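Regulatory protein SWI6 (Saccharomyces cerevisiae, PDB 1SW6) serves, with SWI4 or MBP1, as a subunit of the yeast complexes SBF and MBF that drive cell-cycle-dependent transcription, this chain being its ankyrin-repeat domain. Local coordinates at residues I27-H32 / Y189-L194; S199-I204 / Q279-D284; E64-R69 / S107-V112. One frame throughout, in Å; residues are numbered along the deposited sequence.

Interaction 1 of 3, residues I27-H32 / Y189-L194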
loop_
_atom_site.group_PDB
_atom_site.type_symbol
_atom_site.label_atom_id
_atom_site.label_comp_id
_atom_site.label_asym_id
_atom_site.label_seq_id
_atom_site.Cartn_x
_atom_site.Cartn_y
_atom_site.Cartn_z
ATOM N N ILE A 27 -8.143 -29.322 -9.557
ATOM C CA ILE A 27 -8.575 -28.024 -9.070
ATOM C C ILE A 27 -9.480 -28.270 -7.868
ATOM O O ILE A 27 -10.561 -28.845 -8.000
ATOM C CB ILE A 27 -9.379 -27.272 -10.147
ATOM C CG1 ILE A 27 -8.523 -27.091 -11.403
ATOM C CG2 ILE A 27 -9.849 -25.935 -9.608
ATOM C CD1 ILE A 27 -9.257 -26.424 -12.558
ATOM N N ILE A 28 -9.031 -27.857 -6.689
ATOM C CA ILE A 28 -9.821 -28.027 -5.478
ATOM C C ILE A 28 -10.804 -26.863 -5.428
ATOM O O ILE A 28 -10.402 -25.699 -5.456
ATOM C CB ILE A 28 -8.905 -28.023 -4.262
ATOM C CG1 ILE A 28 -7.804 -29.068 -4.472
ATOM C CG2 ILE A 28 -9.699 -28.328 -2.999
ATOM C CD1 ILE A 28 -6.765 -29.095 -3.375
ATOM N N THR A 29 -12.091 -27.172 -5.352
ATOM C CA THR A 29 -13.111 -26.135 -5.368
ATOM C C THR A 29 -13.858 -25.876 -4.061
ATOM O O THR A 29 -13.917 -26.735 -3.188
ATOM C CB THR A 29 -14.139 -26.447 -6.462
ATOM O OG1 THR A 29 -14.685 -27.756 -6.240
ATOM C CG2 THR A 29 -13.474 -26.424 -7.841
ATOM N N PHE A 30 -14.421 -24.674 -3.947
ATOM C CA PHE A 30 -15.188 -24.257 -2.776
ATOM C C PHE A 30 -16.403 -23.467 -3.263
ATOM O O PHE A 30 -16.324 -22.765 -4.279
ATOM C CB PHE A 30 -14.334 -23.383 -1.852
ATOM C CG PHE A 30 -13.015 -24.001 -1.475
ATOM C CD1 PHE A 30 -11.942 -23.980 -2.360
ATOM C CD2 PHE A 30 -12.852 -24.626 -0.241
ATOM C CE1 PHE A 30 -10.727 -24.573 -2.026
ATOM C CE2 PHE A 30 -11.638 -25.227 0.109
ATOM C CZ PHE A 30 -10.573 -25.201 -0.787
ATOM N N THR A 31 -17.527 -23.575 -2.557
ATOM C CA THR A 31 -18.736 -22.860 -2.980
ATOM C C THR A 31 -19.414 -21.991 -1.926
ATOM O O THR A 31 -20.451 -21.380 -2.198
ATOM C CB THR A 31 -19.800 -23.838 -3.540
ATOM O OG1 THR A 31 -19.969 -24.936 -2.632
ATOM C CG2 THR A 31 -19.383 -24.355 -4.913
ATOM N N HIS A 32 -18.833 -21.921 -0.733
ATOM C CA HIS A 32 -19.413 -21.118 0.339
ATOM C C HIS A 32 -19.771 -19.703 -0.119
ATOM O O HIS A 32 -20.710 -19.099 0.395
ATOM C CB HIS A 32 -18.442 -21.026 1.515
ATOM C CG HIS A 32 -17.149 -20.358 1.167
ATOM N ND1 HIS A 32 -16.053 -21.053 0.702
ATOM C CD2 HIS A 32 -16.792 -19.053 1.176
ATOM C CE1 HIS A 32 -15.076 -20.203 0.438
ATOM N NE2 HIS A 32 -15.499 -18.983 0.717
ATOM N N TYR A 189 -7.497 -21.193 -7.118
ATOM C CA TYR A 189 -8.300 -20.770 -5.971
ATOM C C TYR A 189 -9.058 -19.451 -6.163
ATOM O O TYR A 189 -10.040 -19.207 -5.456
ATOM C CB TYR A 189 -7.432 -20.654 -4.715
ATOM C CG TYR A 189 -6.950 -21.980 -4.192
ATOM C CD1 TYR A 189 -5.919 -22.668 -4.830
ATOM C CD2 TYR A 189 -7.554 -22.572 -3.080
ATOM C CE1 TYR A 189 -5.498 -23.917 -4.380
ATOM C CE2 TYR A 189 -7.144 -23.820 -2.618
ATOM C CZ TYR A 189 -6.115 -24.488 -3.275
ATOM O OH TYR A 189 -5.708 -25.728 -2.829
ATOM N N LEU A 190 -8.632 -18.610 -7.107
ATOM C CA LEU A 190 -9.319 -17.323 -7.295
ATOM C C LEU A 190 -10.016 -17.097 -8.636
ATOM O O LEU A 190 -10.454 -15.985 -8.908
ATOM C CB LEU A 190 -8.355 -16.146 -7.034
ATOM C CG LEU A 190 -7.617 -16.038 -5.685
ATOM C CD1 LEU A 190 -7.004 -14.640 -5.548
ATOM C CD2 LEU A 190 -8.580 -16.277 -4.522
ATOM N N TYR A 191 -10.141 -18.141 -9.459
ATOM C CA TYR A 191 -10.804 -18.013 -10.760
ATOM C C TYR A 191 -12.207 -17.404 -10.685
ATOM O O TYR A 191 -12.652 -16.758 -11.636
ATOM C CB TYR A 191 -10.866 -19.377 -11.476
ATOM C CG TYR A 191 -11.772 -20.393 -10.814
ATOM C CD1 TYR A 191 -13.157 -20.336 -10.975
ATOM C CD2 TYR A 191 -11.248 -21.378 -9.992
ATOM C CE1 TYR A 191 -13.999 -21.239 -10.318
ATOM C CE2 TYR A 191 -12.070 -22.282 -9.332
ATOM C CZ TYR A 191 -13.445 -22.209 -9.496
ATOM O OH TYR A 191 -14.255 -23.110 -8.828
ATOM N N PRO A 192 -12.934 -17.603 -9.563
ATOM C CA PRO A 192 -14.269 -16.997 -9.536
ATOM C C PRO A 192 -14.214 -15.481 -9.732
ATOM O O PRO A 192 -15.164 -14.892 -10.230
ATOM C CB PRO A 192 -14.798 -17.380 -8.154
ATOM C CG PRO A 192 -14.135 -18.718 -7.900
ATOM C CD PRO A 192 -12.728 -18.475 -8.387
ATOM N N CYS A 193 -13.102 -14.855 -9.344
ATOM C CA CYS A 193 -12.944 -13.407 -9.490
ATOM C C CYS A 193 -12.824 -12.976 -10.951
ATOM O O CYS A 193 -13.068 -11.823 -11.283
ATOM C CB CYS A 193 -11.698 -12.921 -8.736
ATOM S SG CYS A 193 -11.662 -13.297 -6.963
ATOM N N LEU A 194 -12.441 -13.901 -11.821
ATOM C CA LEU A 194 -12.289 -13.581 -13.237
ATOM C C LEU A 194 -13.557 -13.013 -13.866
ATOM O O LEU A 194 -13.487 -12.311 -14.869
ATOM C CB LEU A 194 -11.873 -14.824 -14.021
ATOM C CG LEU A 194 -10.495 -15.378 -13.697
ATOM C CD1 LEU A 194 -10.282 -16.689 -14.442
ATOM C CD2 LEU A 194 -9.440 -14.342 -14.091
HETATM O O HOH W 1 -13.648 -22.859 -6.108
#
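Tyr-189 meets two residues of the N-terminal strand region at once, Ile-28 with its hydroxyl and Phe-30 with one side of its ring. Its CG stands anti to the carbonyl carbon (chi1 -70°), and from there the ring runs beside the Ile-28 side chain, both pointing the same way, until Tyr-189 OH lies 3.6 Å from Ile-28 CD1. The Phe-30 ring crosses it obliquely, with Phe-30 CE1 3.7 Å from Tyr-189 CE2 and 3.9 Å from Tyr-189 CD2. An alanine at Tyr-189 would probably leave a gap between Ile-28 and Phe-30 and set the Phe-30 ring freer to turn.

Tyr-189 lies on helix 183-190, in the second ankyrin repeat, while strand 27-29 pairs in parallel with strand 240-242; an N-terminal segment is thereby laid against the repeat stack. Helix 144-152 also takes part, through Val-151 and Lys-152 against Phe-30 and Lys-148 against Tyr-189.

Tyr-191 supplies the second half of the contact. Its phenol oxygen, Tyr-191 OH, sits 3.5 Å from Thr-29 CG2, and Tyr-191 CE2 approaches Ile-27 CG2 at 4.3 Å. Pro-192 CD rests on one face of this ring, offset toward the rim. The hydroxyl is hydrogen-bonded to Asp-260 and also accepts from a water at 2.8 Å from Tyr-191 OH. No hydrogen bond joins the segments directly; this water bridges them, accepting in turn from Phe-30 N at 2.9 Å. Arg-157 hydrogen-bonds both Phe-30 O and Tyr-189 O.

Interaction 2 of 3, residues S199-I204 / Q279-D284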
loop_
_atom_site.group_PDB
_atom_site.type_symbol
_atom_site.label_atom_id
_atom_site.label_comp_id
_atom_site.label_asym_id
_atom_site.label_seq_id
_atom_site.Cartn_x
_atom_site.Cartn_y
_atom_site.Cartn_z
ATOM N N SER A 199 -16.002 -0.907 -9.952
ATOM C CA SER A 199 -16.874 0.253 -10.076
ATOM C C SER A 199 -16.690 1.035 -11.375
ATOM O O SER A 199 -17.481 1.923 -11.686
ATOM C CB SER A 199 -16.671 1.175 -8.876
ATOM O OG SER A 199 -17.012 0.491 -7.684
ATOM N N MET A 200 -15.648 0.698 -12.126
ATOM C CA MET A 200 -15.352 1.347 -13.403
ATOM C C MET A 200 -15.650 0.349 -14.527
ATOM O O MET A 200 -15.256 0.553 -15.678
ATOM C CB MET A 200 -13.873 1.727 -13.453
ATOM C CG MET A 200 -13.468 2.825 -12.492
ATOM S SD MET A 200 -14.048 4.442 -13.070
ATOM C CE MET A 200 -12.855 4.753 -14.387
ATOM N N ASN A 201 -16.347 -0.726 -14.174
ATOM C CA ASN A 201 -16.662 -1.799 -15.112
ATOM C C ASN A 201 -15.374 -2.318 -15.748
ATOM O O ASN A 201 -15.358 -2.730 -16.904
ATOM C CB ASN A 201 -17.634 -1.334 -16.201
ATOM C CG ASN A 201 -18.987 -0.940 -15.644
ATOM O OD1 ASN A 201 -19.502 -1.569 -14.721
ATOM N ND2 ASN A 201 -19.575 0.098 -16.213
ATOM N N ARG A 202 -14.288 -2.283 -14.983
ATOM C CA ARG A 202 -13.009 -2.774 -15.474
ATOM C C ARG A 202 -12.803 -4.217 -15.042
ATOM O O ARG A 202 -12.982 -4.568 -13.869
ATOM C CB ARG A 202 -11.871 -1.890 -14.971
ATOM C CG ARG A 202 -11.739 -0.630 -15.797
ATOM C CD ARG A 202 -10.786 0.376 -15.185
ATOM N NE ARG A 202 -10.554 1.485 -16.106
ATOM C CZ ARG A 202 -9.798 2.538 -15.828
ATOM N NH1 ARG A 202 -9.201 2.629 -14.643
ATOM N NH2 ARG A 202 -9.629 3.496 -16.741
ATOM N N THR A 203 -12.439 -5.054 -16.004
ATOM C CA THR A 203 -12.212 -6.473 -15.752
ATOM C C THR A 203 -10.770 -6.709 -15.334
ATOM O O THR A 203 -9.976 -5.761 -15.235
ATOM C CB THR A 203 -12.480 -7.281 -17.019
ATOM O OG1 THR A 203 -11.401 -7.083 -17.948
ATOM C CG2 THR A 203 -13.786 -6.799 -17.667
ATOM N N ILE A 204 -10.431 -7.976 -15.095
ATOM C CA ILE A 204 -9.080 -8.328 -14.699
ATOM C C ILE A 204 -8.109 -7.966 -15.827
ATOM O O ILE A 204 -6.963 -7.593 -15.571
ATOM C CB ILE A 204 -8.963 -9.837 -14.366
ATOM C CG1 ILE A 204 -7.558 -10.143 -13.839
ATOM C CG2 ILE A 204 -9.258 -10.674 -15.586
ATOM C CD1 ILE A 204 -7.313 -9.558 -12.444
ATOM N N GLN A 279 -15.837 -3.504 -22.641
ATOM C CA GLN A 279 -15.583 -2.077 -22.499
ATOM C C GLN A 279 -15.852 -1.606 -21.087
ATOM O O GLN A 279 -16.836 -2.016 -20.475
ATOM C CB GLN A 279 -16.461 -1.292 -23.470
ATOM C CG GLN A 279 -16.039 -1.419 -24.921
ATOM C CD GLN A 279 -17.078 -0.855 -25.870
ATOM O OE1 GLN A 279 -18.109 -1.476 -26.108
ATOM N NE2 GLN A 279 -16.816 0.329 -26.407
ATOM N N ASP A 280 -14.975 -0.749 -20.569
ATOM C CA ASP A 280 -15.154 -0.220 -19.227
ATOM C C ASP A 280 -16.095 0.977 -19.302
ATOM O O ASP A 280 -16.737 1.194 -20.331
ATOM C CB ASP A 280 -13.807 0.188 -18.610
ATOM C CG ASP A 280 -13.177 1.394 -19.292
ATOM O OD1 ASP A 280 -13.729 1.899 -20.293
ATOM O OD2 ASP A 280 -12.111 1.841 -18.818
ATOM N N SER A 281 -16.166 1.755 -18.223
ATOM C CA SER A 281 -17.056 2.916 -18.169
ATOM C C SER A 281 -16.747 4.030 -19.157
ATOM O O SER A 281 -17.624 4.835 -19.477
ATOM C CB SER A 281 -17.094 3.488 -16.752
ATOM O OG SER A 281 -17.936 2.697 -15.931
ATOM N N ASN A 282 -15.504 4.088 -19.629
ATOM C CA ASN A 282 -15.113 5.101 -20.602
ATOM C C ASN A 282 -15.371 4.522 -21.986
ATOM O O ASN A 282 -15.266 5.215 -22.996
ATOM C CB ASN A 282 -13.625 5.464 -20.458
ATOM C CG ASN A 282 -13.277 5.974 -19.066
ATOM O OD1 ASN A 282 -14.100 6.608 -18.407
ATOM N ND2 ASN A 282 -12.048 5.713 -18.620
ATOM N N GLY A 283 -15.719 3.238 -22.019
ATOM C CA GLY A 283 -15.976 2.568 -23.282
ATOM C C GLY A 283 -14.697 2.009 -23.880
ATOM O O GLY A 283 -14.667 1.638 -25.054
ATOM N N ASP A 284 -13.641 1.957 -23.071
ATOM C CA ASP A 284 -12.341 1.444 -23.504
ATOM C C ASP A 284 -12.198 -0.054 -23.303
ATOM O O ASP A 284 -12.610 -0.598 -22.269
ATOM C CB ASP A 284 -11.185 2.071 -22.714
ATOM C CG ASP A 284 -10.909 3.508 -23.097
ATOM O OD1 ASP A 284 -10.962 3.823 -24.305
ATOM O OD2 ASP A 284 -10.610 4.313 -22.183
HETATM O O HOH W 2 -16.425 -4.589 -18.601
#
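The guanidinium of Arg-202 has Met-200 CE over the centre of one face, 4.0 Å above the plane, and Asp-280 OD2 at its edge. The carboxylate is nearly coplanar with it, the two planes 22° apart, and NE donates to the anti lone pair of OD2 at 3.1 Å from Arg-202 NE to Asp-280 OD2, in a nearly straight hydrogen bond (166° at the hydrogen) that forms part of a salt bridge. The extended arginine chain runs beside Asp-280, Arg-202 CG 3.6 Å from Asp-280 CB. The Asn-282 amide stands perpendicular to the guanidinium.

The other oxygen of Asp-280, OD1, accepts from the backbone N of Asn-282, forming an Asx turn, and from that of Asp-284 at 2.8 Å from Asp-284 N to Asp-280 OD1; the two donors come from opposite faces of the carboxylate plane. These bonds, with Gly-283 N donating to Asp-280 O, hold the type I turn from Asp-280 to Gly-283. Ser-281 N donates to Met-200 O at 3.0 Å, from above the carbonyl plane, and Ser-281 OG adds a weak bond to the same oxygen.

Both segments are loops leading into helices, 204-212 and 286-293, like the hairpin loops that link successive ankyrin repeats. Asp-280 divides its two oxygens, one shaping its own turn and the other tying that turn to Arg-202, whose positive charge would probably stabilise the ionised carboxylate.

Interaction 3 of 3, residues E64-R69 / S107-V112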
loop_
_atom_site.group_PDB
_atom_site.type_symbol
_atom_site.label_atom_id
_atom_site.label_comp_id
_atom_site.label_asym_id
_atom_site.label_seq_id
_atom_site.Cartn_x
_atom_site.Cartn_y
_atom_site.Cartn_z
ATOM N N GLU A 64 -8.310 -7.963 12.835
ATOM C CA GLU A 64 -7.089 -7.184 12.691
ATOM C C GLU A 64 -5.954 -7.846 13.458
ATOM O O GLU A 64 -4.815 -7.859 12.998
ATOM C CB GLU A 64 -7.293 -5.752 13.202
ATOM C CG GLU A 64 -8.062 -4.835 12.246
ATOM C CD GLU A 64 -8.119 -3.383 12.731
ATOM O OE1 GLU A 64 -8.636 -2.517 11.986
ATOM O OE2 GLU A 64 -7.649 -3.110 13.859
ATOM N N ALA A 65 -6.268 -8.404 14.625
ATOM C CA ALA A 65 -5.254 -9.061 15.447
ATOM C C ALA A 65 -4.756 -10.317 14.748
ATOM O O ALA A 65 -3.553 -10.485 14.533
ATOM C CB ALA A 65 -5.829 -9.416 16.827
ATOM N N PHE A 66 -5.692 -11.193 14.398
ATOM C CA PHE A 66 -5.375 -12.437 13.712
ATOM C C PHE A 66 -4.534 -12.175 12.464
ATOM O O PHE A 66 -3.586 -12.905 12.177
ATOM C CB PHE A 66 -6.670 -13.143 13.321
ATOM C CG PHE A 66 -6.464 -14.437 12.576
ATOM C CD1 PHE A 66 -5.631 -15.425 13.087
ATOM C CD2 PHE A 66 -7.149 -14.686 11.391
ATOM C CE1 PHE A 66 -5.486 -16.646 12.433
ATOM C CE2 PHE A 66 -7.012 -15.904 10.726
ATOM C CZ PHE A 66 -6.179 -16.888 11.248
ATOM N N LEU A 67 -4.885 -11.121 11.734
ATOM C CA LEU A 67 -4.186 -10.761 10.507
ATOM C C LEU A 67 -2.728 -10.373 10.732
ATOM O O LEU A 67 -1.866 -10.690 9.911
ATOM C CB LEU A 67 -4.913 -9.607 9.809
ATOM C CG LEU A 67 -5.108 -9.722 8.294
ATOM C CD1 LEU A 67 -5.613 -8.392 7.753
ATOM C CD2 LEU A 67 -3.801 -10.101 7.617
ATOM N N GLN A 68 -2.451 -9.683 11.834
ATOM C CA GLN A 68 -1.084 -9.265 12.138
ATOM C C GLN A 68 -0.240 -10.460 12.582
ATOM O O GLN A 68 0.969 -10.492 12.354
ATOM C CB GLN A 68 -1.085 -8.188 13.230
ATOM C CG GLN A 68 0.052 -7.180 13.102
ATOM C CD GLN A 68 -0.037 -6.348 11.821
ATOM O OE1 GLN A 68 0.864 -5.563 11.513
ATOM N NE2 GLN A 68 -1.127 -6.518 11.074
ATOM N N ARG A 69 -0.881 -11.439 13.216
ATOM C CA ARG A 69 -0.185 -12.638 13.672
ATOM C C ARG A 69 0.229 -13.488 12.473
ATOM O O ARG A 69 1.191 -14.248 12.548
ATOM C CB ARG A 69 -1.083 -13.463 14.602
ATOM C CG ARG A 69 -1.526 -12.718 15.849
ATOM C CD ARG A 69 -0.324 -12.273 16.671
ATOM N NE ARG A 69 0.226 -13.344 17.501
ATOM C CZ ARG A 69 -0.238 -13.668 18.706
ATOM N NH1 ARG A 69 -1.262 -13.002 19.230
ATOM N NH2 ARG A 69 0.324 -14.657 19.393
ATOM N N SER A 107 -3.297 -23.741 14.428
ATOM C CA SER A 107 -2.887 -23.328 15.761
ATOM C C SER A 107 -3.175 -21.840 15.948
ATOM O O SER A 107 -3.788 -21.438 16.940
ATOM C CB SER A 107 -1.395 -23.601 15.971
ATOM O OG SER A 107 -0.599 -22.753 15.162
ATOM N N LEU A 108 -2.733 -21.031 14.986
ATOM C CA LEU A 108 -2.948 -19.585 15.033
ATOM C C LEU A 108 -4.428 -19.283 15.177
ATOM O O LEU A 108 -4.813 -18.267 15.758
ATOM C CB LEU A 108 -2.417 -18.920 13.759
ATOM C CG LEU A 108 -0.902 -18.716 13.656
ATOM C CD1 LEU A 108 -0.533 -18.306 12.238
ATOM C CD2 LEU A 108 -0.457 -17.653 14.658
ATOM N N LEU A 109 -5.251 -20.179 14.643
ATOM C CA LEU A 109 -6.694 -20.020 14.701
ATOM C C LEU A 109 -7.206 -20.179 16.137
ATOM O O LEU A 109 -8.006 -19.366 16.606
ATOM C CB LEU A 109 -7.368 -21.037 13.777
ATOM C CG LEU A 109 -8.738 -20.640 13.218
ATOM C CD1 LEU A 109 -8.604 -19.363 12.408
ATOM C CD2 LEU A 109 -9.285 -21.753 12.341
ATOM N N GLN A 110 -6.746 -21.218 16.836
ATOM C CA GLN A 110 -7.176 -21.447 18.218
ATOM C C GLN A 110 -6.513 -20.406 19.117
ATOM O O GLN A 110 -7.073 -19.995 20.131
ATOM C CB GLN A 110 -6.794 -22.865 18.687
ATOM C CG GLN A 110 -7.360 -23.275 20.080
ATOM C CD GLN A 110 -8.709 -23.982 20.014
ATOM O OE1 GLN A 110 -8.811 -25.158 19.587
ATOM N NE2 GLN A 110 -9.764 -23.281 20.445
ATOM N N GLU A 111 -5.322 -19.968 18.724
ATOM C CA GLU A 111 -4.573 -18.977 19.482
ATOM C C GLU A 111 -5.291 -17.633 19.561
ATOM O O GLU A 111 -5.352 -17.019 20.625
ATOM C CB GLU A 111 -3.204 -18.769 18.842
ATOM C CG GLU A 111 -2.233 -17.991 19.704
ATOM C CD GLU A 111 -1.593 -16.827 18.965
ATOM O OE1 GLU A 111 -2.239 -15.734 18.851
ATOM O OE2 GLU A 111 -0.421 -16.962 18.489
ATOM N N VAL A 112 -5.826 -17.172 18.434
ATOM C CA VAL A 112 -6.525 -15.892 18.389
ATOM C C VAL A 112 -7.913 -15.965 19.012
ATOM O O VAL A 112 -8.433 -14.962 19.500
ATOM C CB VAL A 112 -6.670 -15.371 16.941
ATOM C CG1 VAL A 112 -7.501 -16.339 16.118
ATOM C CG2 VAL A 112 -7.311 -13.988 16.948
#
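Phe-66 reaches from helix 57-71 into the flank of helix 105-115, where Val-112, Leu-108 and Leu-109 receive it. Phe-66 CB lies 3.8 Å from Val-112 CG2. CG is anti to the backbone N (chi1 179°), and the ring beyond it crosses the Val-112 side chain at about a right angle, Phe-66 CD1 coming within 3.7 Å of Val-112 CG1. Further out, Phe-66 CE1 is 4.0 Å from Leu-108 CB and close to the Leu-108 carbonyl oxygen. At the tip Phe-66 CZ touches Leu-109 CD1, 3.7 Å away.

The two helices run roughly antiparallel but well inclined, their local axes 10.3 Å apart at an angle of 143°, and they come before the first ankyrin repeat in the sequence. Helix 134-140 of that repeat packs on Leu-67, while Leu-109 also touches Leu-121 and His-153.

Along the exposed margin of the pair, Arg-69 forms a salt bridge with Glu-111. The arginine chain folds at chi2 and chi3, but the two charged groups are modelled too close together for their detailed geometry to be trusted. Nearer the helix axis, Arg-69 CB packs at 4.2 Å against Leu-108 CD2.

In the fold
Interactions 1 and 3 are partly buried, whereas interaction 2 is a surface contact between loops. No helix or strand is shared by any two of them. Interaction 1 lays the N-terminal strand on the second repeat through aromatic and aliphatic packing with a bridging water; interaction 2 relies on charge and backbone bonds; interaction 3 joins two helices round an apolar ring, with a salt bridge at its margin. Interactions 1 and 2 touch through Leu-194 and Ile-204, although their centres are 23 Å apart on opposite sides of the chain's centre. Interaction 3 lies apart, its nearest atoms about 13 Å from interaction 1 and about 20 Å from interaction 2.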